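Local coordinates for 432aa long hypothetical deoxyribodipyrimidine photolyase (Sulfolobus tokodaii, PDB 2E0I), which probably uses light to repair pyrimidine dimers in DNA, holding two FAD molecules, one probably the catalytic cofactor and the other implicated in light harvesting, at residues F7-R12 / N96-P101; D126-P131 / W246-T251. All blocks are in the same frame, centred on the assembly; numbering follows the deposited sequence.

Contact 1: F7-R12 / N96-P101; sequences FRRDLR and NEDYTP. With FAD (flavin-adenine dinucleotide), chain F.
Asp10 and Asn96, with CA atoms 7.9 Å apart, mark the nearest backbone approach of two loops, 7-12 and 96-101, that leave the C-terminal ends of neighbouring parallel strands 2-7 and 92-96. Cofactors commonly lie at this edge of a Rossmann-like sheet, and an FAD is bound here. Arg9 crosses Asp98 at about a right angle, their guanidinium and carboxylate planes turned 24° apart. The salt bridge runs from Arg9 NH2 to both oxygens, 2.9 Å to Asp98 OD1 and 3.1 Å to Asp98 OD2, the latter met from above the carboxylate plane. OD2 also accepts the ribityl hydroxyl O4' of FAD at 2.9 Å, while OD1 takes the N-H of Tyr99 at 2.7 Å. Arg8 NH1 lies 2.9 Å from the backbone O of Asn96, which sits at the guanidinium edge; its NH2 is salt-bridged to Asp107 of helix 101-115. Asp10 OD1 accepts the N-H of Arg8 within its own loop, while its other oxygen faces the side chain of Asn96. Thr100, the N-cap of helix 101-115, gives its OG1 to phosphate oxygen O1P of FAD at 2.9 Å. Arg9 would favour the charged form of Asp98, the O4' bond probably helps to position the ribityl chain, and the helix start would help to offset the phosphate charge.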
# COMPACT_ATOMS: atom_id res chain seq x y z
N PHE A 7 -5.80 17.47 3.36
CA PHE A 7 -5.92 16.02 3.38
C PHE A 7 -4.93 15.48 2.35
O PHE A 7 -4.61 16.16 1.38
CB PHE A 7 -7.31 15.57 2.96
CG PHE A 7 -8.37 15.90 3.95
CD1 PHE A 7 -8.71 14.98 4.94
CD2 PHE A 7 -9.04 17.11 3.89
CE1 PHE A 7 -9.71 15.27 5.86
CE2 PHE A 7 -10.05 17.42 4.81
CZ PHE A 7 -10.38 16.49 5.80
N ARG A 8 -4.46 14.27 2.56
CA ARG A 8 -3.55 13.67 1.60
C ARG A 8 -3.74 12.18 1.53
O ARG A 8 -4.05 11.64 0.48
CB ARG A 8 -2.10 13.97 1.98
CG ARG A 8 -1.76 15.44 2.02
CD ARG A 8 -0.89 15.70 3.21
NE ARG A 8 0.21 16.58 2.88
CZ ARG A 8 1.35 16.63 3.55
NH1 ARG A 8 1.54 15.83 4.60
NH2 ARG A 8 2.31 17.46 3.17
N ARG A 9 -3.61 11.53 2.68
CA ARG A 9 -3.67 10.09 2.82
C ARG A 9 -4.49 9.73 4.06
O ARG A 9 -4.46 8.58 4.52
CB ARG A 9 -2.25 9.61 3.05
CG ARG A 9 -1.77 8.48 2.27
CD ARG A 9 -0.28 8.29 2.60
NE ARG A 9 -0.28 7.13 3.42
CZ ARG A 9 0.39 6.83 4.52
NH1 ARG A 9 0.08 5.65 5.00
NH2 ARG A 9 1.29 7.59 5.13
N ASP A 10 -5.16 10.73 4.63
CA ASP A 10 -5.97 10.61 5.85
C ASP A 10 -7.42 10.96 5.51
O ASP A 10 -8.02 11.83 6.16
CB ASP A 10 -5.44 11.58 6.91
CG ASP A 10 -5.13 12.99 6.33
OD1 ASP A 10 -5.42 13.25 5.14
OD2 ASP A 10 -4.59 13.85 7.06
N LEU A 11 -7.98 10.28 4.53
CA LEU A 11 -9.32 10.56 4.05
C LEU A 11 -10.49 10.22 4.98
O LEU A 11 -11.29 9.32 4.69
CB LEU A 11 -9.51 9.89 2.69
CG LEU A 11 -8.36 10.13 1.72
CD1 LEU A 11 -8.75 9.69 0.34
CD2 LEU A 11 -7.98 11.60 1.70
N ARG A 12 -10.60 10.97 6.08
CA ARG A 12 -11.65 10.76 7.07
C ARG A 12 -11.72 11.98 7.96
O ARG A 12 -10.78 12.78 7.98
CB ARG A 12 -11.34 9.54 7.93
CG ARG A 12 -10.06 9.69 8.70
CD ARG A 12 -9.80 8.53 9.66
NE ARG A 12 -8.67 8.82 10.54
CZ ARG A 12 -7.39 8.76 10.18
NH1 ARG A 12 -7.07 8.41 8.95
NH2 ARG A 12 -6.44 9.07 11.06
N ASN A 96 -0.76 16.17 8.30
CA ASN A 96 -0.22 15.02 9.00
C ASN A 96 1.03 14.65 8.21
O ASN A 96 0.95 14.34 7.02
CB ASN A 96 -1.22 13.87 8.99
CG ASN A 96 -2.34 14.07 9.98
OD1 ASN A 96 -3.50 13.82 9.69
ND2 ASN A 96 -1.99 14.51 11.18
N GLU A 97 2.18 14.70 8.86
CA GLU A 97 3.45 14.39 8.22
C GLU A 97 3.45 12.98 7.67
O GLU A 97 2.75 12.11 8.18
CB GLU A 97 4.57 14.52 9.23
CG GLU A 97 4.54 13.41 10.25
CD GLU A 97 5.69 13.46 11.21
OE1 GLU A 97 5.79 12.55 12.07
OE2 GLU A 97 6.51 14.41 11.10
N ASP A 98 4.23 12.75 6.62
CA ASP A 98 4.34 11.42 6.05
C ASP A 98 5.83 11.06 6.16
O ASP A 98 6.61 11.85 6.66
CB ASP A 98 3.86 11.36 4.60
CG ASP A 98 3.34 9.97 4.19
OD1 ASP A 98 3.85 8.95 4.71
OD2 ASP A 98 2.42 9.90 3.35
N TYR A 99 6.21 9.90 5.66
CA TYR A 99 7.58 9.45 5.82
C TYR A 99 8.37 9.05 4.58
O TYR A 99 9.32 8.29 4.69
CB TYR A 99 7.56 8.31 6.84
CG TYR A 99 6.82 8.70 8.10
CD1 TYR A 99 7.44 9.49 9.08
CD2 TYR A 99 5.47 8.39 8.27
CE1 TYR A 99 6.73 9.95 10.18
CE2 TYR A 99 4.75 8.85 9.38
CZ TYR A 99 5.40 9.64 10.33
OH TYR A 99 4.72 10.14 11.42
N THR A 100 7.99 9.53 3.40
CA THR A 100 8.74 9.18 2.20
C THR A 100 9.49 10.41 1.69
O THR A 100 9.07 11.55 1.92
CB THR A 100 7.85 8.70 1.03
OG1 THR A 100 6.89 9.71 0.72
CG2 THR A 100 7.16 7.41 1.38
N PRO A 101 10.61 10.18 1.00
CA PRO A 101 11.41 11.29 0.46
C PRO A 101 10.53 12.36 -0.20
O PRO A 101 10.62 13.55 0.10
CB PRO A 101 12.32 10.58 -0.53
CG PRO A 101 12.56 9.24 0.16
CD PRO A 101 11.20 8.86 0.68
PA FAD F . 3.07 8.59 -4.28
O1A FAD F . 3.39 7.15 -4.11
O2A FAD F . 2.01 9.12 -5.17
O5B FAD F . 4.33 8.94 -5.21
C5B FAD F . 4.69 10.30 -5.47
C4B FAD F . 5.99 10.41 -6.27
O4B FAD F . 6.88 9.36 -5.83
C3B FAD F . 5.76 10.15 -7.76
O3B FAD F . 6.81 10.76 -8.52
C2B FAD F . 5.86 8.63 -7.81
O2B FAD F . 6.20 8.23 -9.14
C1B FAD F . 7.08 8.43 -6.91
N9A FAD F . 7.18 7.04 -6.41
C8A FAD F . 6.21 6.35 -5.81
N7A FAD F . 6.66 5.15 -5.46
C5A FAD F . 7.93 5.07 -5.84
C6A FAD F . 8.92 4.09 -5.72
N6A FAD F . 8.64 2.92 -5.17
N1A FAD F . 10.14 4.34 -6.20
C2A FAD F . 10.42 5.50 -6.79
N3A FAD F . 9.51 6.44 -6.92
C4A FAD F . 8.26 6.27 -6.45
N1 FAD F . -2.15 12.71 -2.39
C2 FAD F . -2.41 14.06 -2.66
O2 FAD F . -2.37 14.89 -1.75
N3 FAD F . -2.67 14.47 -3.97
C4 FAD F . -2.66 13.53 -5.01
O4 FAD F . -2.89 13.90 -6.17
C4X FAD F . -2.38 12.20 -4.75
N5 FAD F . -2.30 11.27 -5.80
C5X FAD F . -2.00 9.93 -5.53
C6 FAD F . -1.83 9.04 -6.59
C7 FAD F . -1.44 7.72 -6.34
C7M FAD F . -1.26 6.76 -7.52
C8 FAD F . -1.22 7.30 -5.04
C8M FAD F . -0.79 5.86 -4.73
C9 FAD F . -1.40 8.19 -3.98
C9A FAD F . -1.79 9.51 -4.22
N10 FAD F . -1.91 10.43 -3.17
C10 FAD F . -2.14 11.78 -3.44
C1' FAD F . -1.73 10.00 -1.76
C2' FAD F . -0.26 9.93 -1.35
O2' FAD F . 0.04 8.64 -0.82
C3' FAD F . 0.06 11.01 -0.31
O3' FAD F . -0.13 12.31 -0.89
C4' FAD F . 1.50 10.88 0.20
O4' FAD F . 1.68 11.76 1.31
C5' FAD F . 2.50 11.24 -0.91
O5' FAD F . 3.70 10.47 -0.79
P FAD F . 3.84 9.08 -1.60
O1P FAD F . 5.26 8.66 -1.48
O2P FAD F . 2.78 8.14 -1.17
O3P FAD F . 3.59 9.57 -3.11

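Contact 2: D126-P131 / W246-T251; sequences DYLLTP and WRDFFT. With FAD (flavin-adenine dinucleotide), chain E.
Asp248 OD2 is gripped by three donors of loop 126-131: the N-H of Leu129 at 2.7 Å, the N-H of Thr130 at 2.9 Å and the hydroxyl OG1 of Thr130 at 3.1 Å. The contact is a domain interface of the photolyase fold, where the loop after the last strand of the Rossmann-like sheet meets helix 238-256 of the helical FAD-binding domain. Leu129 N also reaches Asp248 OD1, straighter at 159° though longer, and both oxygens use their syn lone pairs for it, so this N-H is bifurcated between them. Thr130 N meets OD2 nearly on its C-O axis, and Thr130 OG1 arrives from the anti side, 18° out of plane. Chi1 of -84° sets Asp248 CG anti to its carbonyl carbon, beside the backbone N, on the side of the helix toward the loop. An alanine here would probably leave the N-H groups of Leu129 and Thr130 without their acceptor and the Thr130 hydroxyl without this bond, weakening the hold of the loop on the helix. Beside the polar grip, Leu128 CB packs against Asp248 OD2, and its CD2 lies 3.8 Å from Thr251 CG2. The helix turns other residues to the second FAD: Arg247 NE makes a weak bond to ribose O2B, and CB of Trp246 lies 3.7 Å from adenine C2A. Phe250 meets the adenine with its ring edge, CE2 3.8 Å from N1A.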
# COMPACT_ATOMS: atom_id res chain seq x y z
N ASP A 126 0.26 10.90 12.62
CA ASP A 126 -1.06 10.28 12.59
C ASP A 126 -1.06 8.91 11.94
O ASP A 126 -1.76 8.02 12.39
CB ASP A 126 -2.05 11.20 11.87
CG ASP A 126 -3.47 10.61 11.77
OD1 ASP A 126 -3.80 9.99 10.74
OD2 ASP A 126 -4.26 10.76 12.73
N TYR A 127 -0.29 8.75 10.88
CA TYR A 127 -0.26 7.49 10.16
C TYR A 127 0.28 6.31 10.93
O TYR A 127 -0.14 5.18 10.68
CB TYR A 127 0.54 7.64 8.86
CG TYR A 127 -0.06 8.64 7.92
CD1 TYR A 127 0.73 9.60 7.30
CD2 TYR A 127 -1.43 8.69 7.71
CE1 TYR A 127 0.16 10.59 6.50
CE2 TYR A 127 -2.01 9.67 6.92
CZ TYR A 127 -1.22 10.63 6.32
OH TYR A 127 -1.82 11.66 5.61
N LEU A 128 1.18 6.54 11.88
CA LEU A 128 1.76 5.43 12.65
C LEU A 128 1.00 5.09 13.92
O LEU A 128 0.33 5.93 14.54
CB LEU A 128 3.22 5.74 13.00
CG LEU A 128 4.21 5.97 11.86
CD1 LEU A 128 5.40 6.72 12.41
CD2 LEU A 128 4.64 4.66 11.21
N LEU A 129 1.12 3.83 14.32
CA LEU A 129 0.49 3.32 15.51
C LEU A 129 1.40 3.66 16.70
O LEU A 129 0.94 3.80 17.83
CB LEU A 129 0.35 1.81 15.38
CG LEU A 129 -0.76 1.07 16.09
CD1 LEU A 129 -2.11 1.64 15.71
CD2 LEU A 129 -0.68 -0.39 15.69
N THR A 130 2.69 3.81 16.41
CA THR A 130 3.70 4.10 17.43
C THR A 130 4.52 5.36 17.10
O THR A 130 4.68 5.72 15.94
CB THR A 130 4.68 2.90 17.56
OG1 THR A 130 5.44 2.76 16.35
CG2 THR A 130 3.93 1.61 17.77
N PRO A 131 5.05 6.03 18.14
CA PRO A 131 5.87 7.25 17.97
C PRO A 131 7.15 6.91 17.21
O PRO A 131 7.83 5.93 17.54
CB PRO A 131 6.15 7.67 19.40
CG PRO A 131 4.95 7.19 20.13
CD PRO A 131 4.77 5.81 19.56
N TRP A 246 3.24 -4.46 11.29
CA TRP A 246 4.18 -4.60 10.19
C TRP A 246 4.16 -3.37 9.29
O TRP A 246 5.11 -3.11 8.55
CB TRP A 246 3.89 -5.83 9.35
CG TRP A 246 4.61 -7.05 9.83
CD1 TRP A 246 4.11 -8.04 10.62
CD2 TRP A 246 5.97 -7.41 9.55
NE1 TRP A 246 5.07 -8.99 10.84
CE2 TRP A 246 6.22 -8.63 10.20
CE3 TRP A 246 6.99 -6.82 8.81
CZ2 TRP A 246 7.45 -9.28 10.13
CZ3 TRP A 246 8.22 -7.46 8.74
CH2 TRP A 246 8.44 -8.67 9.40
N ARG A 247 3.06 -2.62 9.35
CA ARG A 247 2.94 -1.40 8.58
C ARG A 247 3.88 -0.35 9.15
O ARG A 247 4.59 0.33 8.41
CB ARG A 247 1.53 -0.85 8.68
CG ARG A 247 0.52 -1.66 7.98
CD ARG A 247 -0.51 -0.73 7.43
NE ARG A 247 -1.00 -1.30 6.20
CZ ARG A 247 -1.04 -0.72 5.01
NH1 ARG A 247 -0.62 0.52 4.77
NH2 ARG A 247 -1.50 -1.44 4.02
N ASP A 248 3.86 -0.21 10.47
CA ASP A 248 4.72 0.76 11.14
C ASP A 248 6.17 0.39 10.90
O ASP A 248 7.00 1.26 10.59
CB ASP A 248 4.45 0.76 12.65
CG ASP A 248 3.28 1.64 13.04
OD1 ASP A 248 2.17 1.49 12.47
OD2 ASP A 248 3.47 2.50 13.93
N PHE A 249 6.49 -0.89 11.04
CA PHE A 249 7.85 -1.34 10.86
C PHE A 249 8.45 -0.97 9.52
O PHE A 249 9.52 -0.36 9.45
CB PHE A 249 7.96 -2.85 11.03
CG PHE A 249 9.36 -3.35 10.95
CD1 PHE A 249 10.28 -3.07 11.96
CD2 PHE A 249 9.80 -4.04 9.82
CE1 PHE A 249 11.61 -3.46 11.85
CE2 PHE A 249 11.13 -4.43 9.70
CZ PHE A 249 12.04 -4.15 10.71
N PHE A 250 7.78 -1.33 8.44
CA PHE A 250 8.30 -1.02 7.13
C PHE A 250 8.34 0.48 6.83
O PHE A 250 9.27 0.96 6.18
CB PHE A 250 7.53 -1.76 6.05
CG PHE A 250 7.90 -3.21 5.92
CD1 PHE A 250 9.23 -3.60 5.81
CD2 PHE A 250 6.92 -4.19 5.89
CE1 PHE A 250 9.58 -4.94 5.67
CE2 PHE A 250 7.26 -5.54 5.74
CZ PHE A 250 8.60 -5.91 5.63
N THR A 251 7.34 1.21 7.31
CA THR A 251 7.29 2.65 7.11
C THR A 251 8.50 3.31 7.77
O THR A 251 9.22 4.09 7.14
CB THR A 251 6.00 3.25 7.73
OG1 THR A 251 4.87 2.78 6.99
CG2 THR A 251 6.04 4.77 7.72
PA FAD E . -4.94 -9.44 5.85
O1A FAD E . -6.41 -9.54 6.02
O2A FAD E . -3.97 -10.45 6.30
O5B FAD E . -4.74 -8.36 7.03
C5B FAD E . -3.49 -8.23 7.72
C4B FAD E . -3.15 -6.75 7.90
O4B FAD E . -1.89 -6.59 8.58
C3B FAD E . -3.00 -6.09 6.53
O3B FAD E . -4.25 -5.47 6.18
C2B FAD E . -1.99 -4.99 6.85
O2B FAD E . -2.63 -3.94 7.58
C1B FAD E . -1.04 -5.77 7.76
N9A FAD E . -0.12 -6.63 7.00
C8A FAD E . -0.26 -7.93 6.74
N7A FAD E . 0.82 -8.39 6.11
C5A FAD E . 1.65 -7.37 5.95
C6A FAD E . 2.91 -7.22 5.37
N6A FAD E . 3.55 -8.25 4.83
N1A FAD E . 3.48 -6.00 5.37
C2A FAD E . 2.88 -4.96 5.90
N3A FAD E . 1.69 -5.07 6.47
C4A FAD E . 1.06 -6.25 6.50
N1 FAD E . 0.55 -4.00 1.70
C2 FAD E . 0.12 -2.70 1.40
O2 FAD E . -0.75 -2.15 2.09
N3 FAD E . 0.64 -2.03 0.29
C4 FAD E . 1.57 -2.68 -0.53
O4 FAD E . 2.07 -2.07 -1.48
C4X FAD E . 1.98 -3.97 -0.24
N5 FAD E . 2.85 -4.63 -1.11
C5X FAD E . 3.29 -5.93 -0.82
C6 FAD E . 4.17 -6.56 -1.69
C7 FAD E . 4.64 -7.84 -1.40
C7M FAD E . 5.63 -8.50 -2.36
C8 FAD E . 4.22 -8.48 -0.24
C8M FAD E . 4.75 -9.87 0.13
C9 FAD E . 3.34 -7.84 0.63
C9A FAD E . 2.87 -6.56 0.35
N10 FAD E . 2.00 -5.90 1.23
C10 FAD E . 1.48 -4.64 0.88
C1' FAD E . 1.60 -6.53 2.51
C2' FAD E . 0.33 -7.40 2.52
O2' FAD E . 0.41 -8.40 1.50
C3' FAD E . -0.95 -6.58 2.36
O3' FAD E . -0.98 -5.55 3.35
C4' FAD E . -2.19 -7.45 2.52
O4' FAD E . -2.17 -8.52 1.57
C5' FAD E . -3.47 -6.62 2.33
O5' FAD E . -4.63 -7.46 2.38
P FAD E . -5.48 -7.64 3.74
O1P FAD E . -5.76 -6.29 4.28
O2P FAD E . -6.63 -8.52 3.42
O3P FAD E . -4.45 -8.40 4.72

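In the fold
From the N terminus, the chain leaves strand 2-7 through loop 7-12, builds strands 28-35 and 73-76 with their helices, and returns by strand 92-96; contact 1 closes this excursion beside one FAD. After helix 101-115 and edge strand 120-124, contact 2 opens at loop 126-131 and closes on helix 238-256, spanning the crossing into the helical domain. The contacts run in series, neither nested nor crossed, with centres about 12 Å apart. They meet directly: Arg12 is salt-bridged to Asp126, and Arg9 makes a cation-pi contact with Tyr127. Contact 1 therefore ties neighbouring strand ends, and contact 2 continues from them to the domain holding the second FAD.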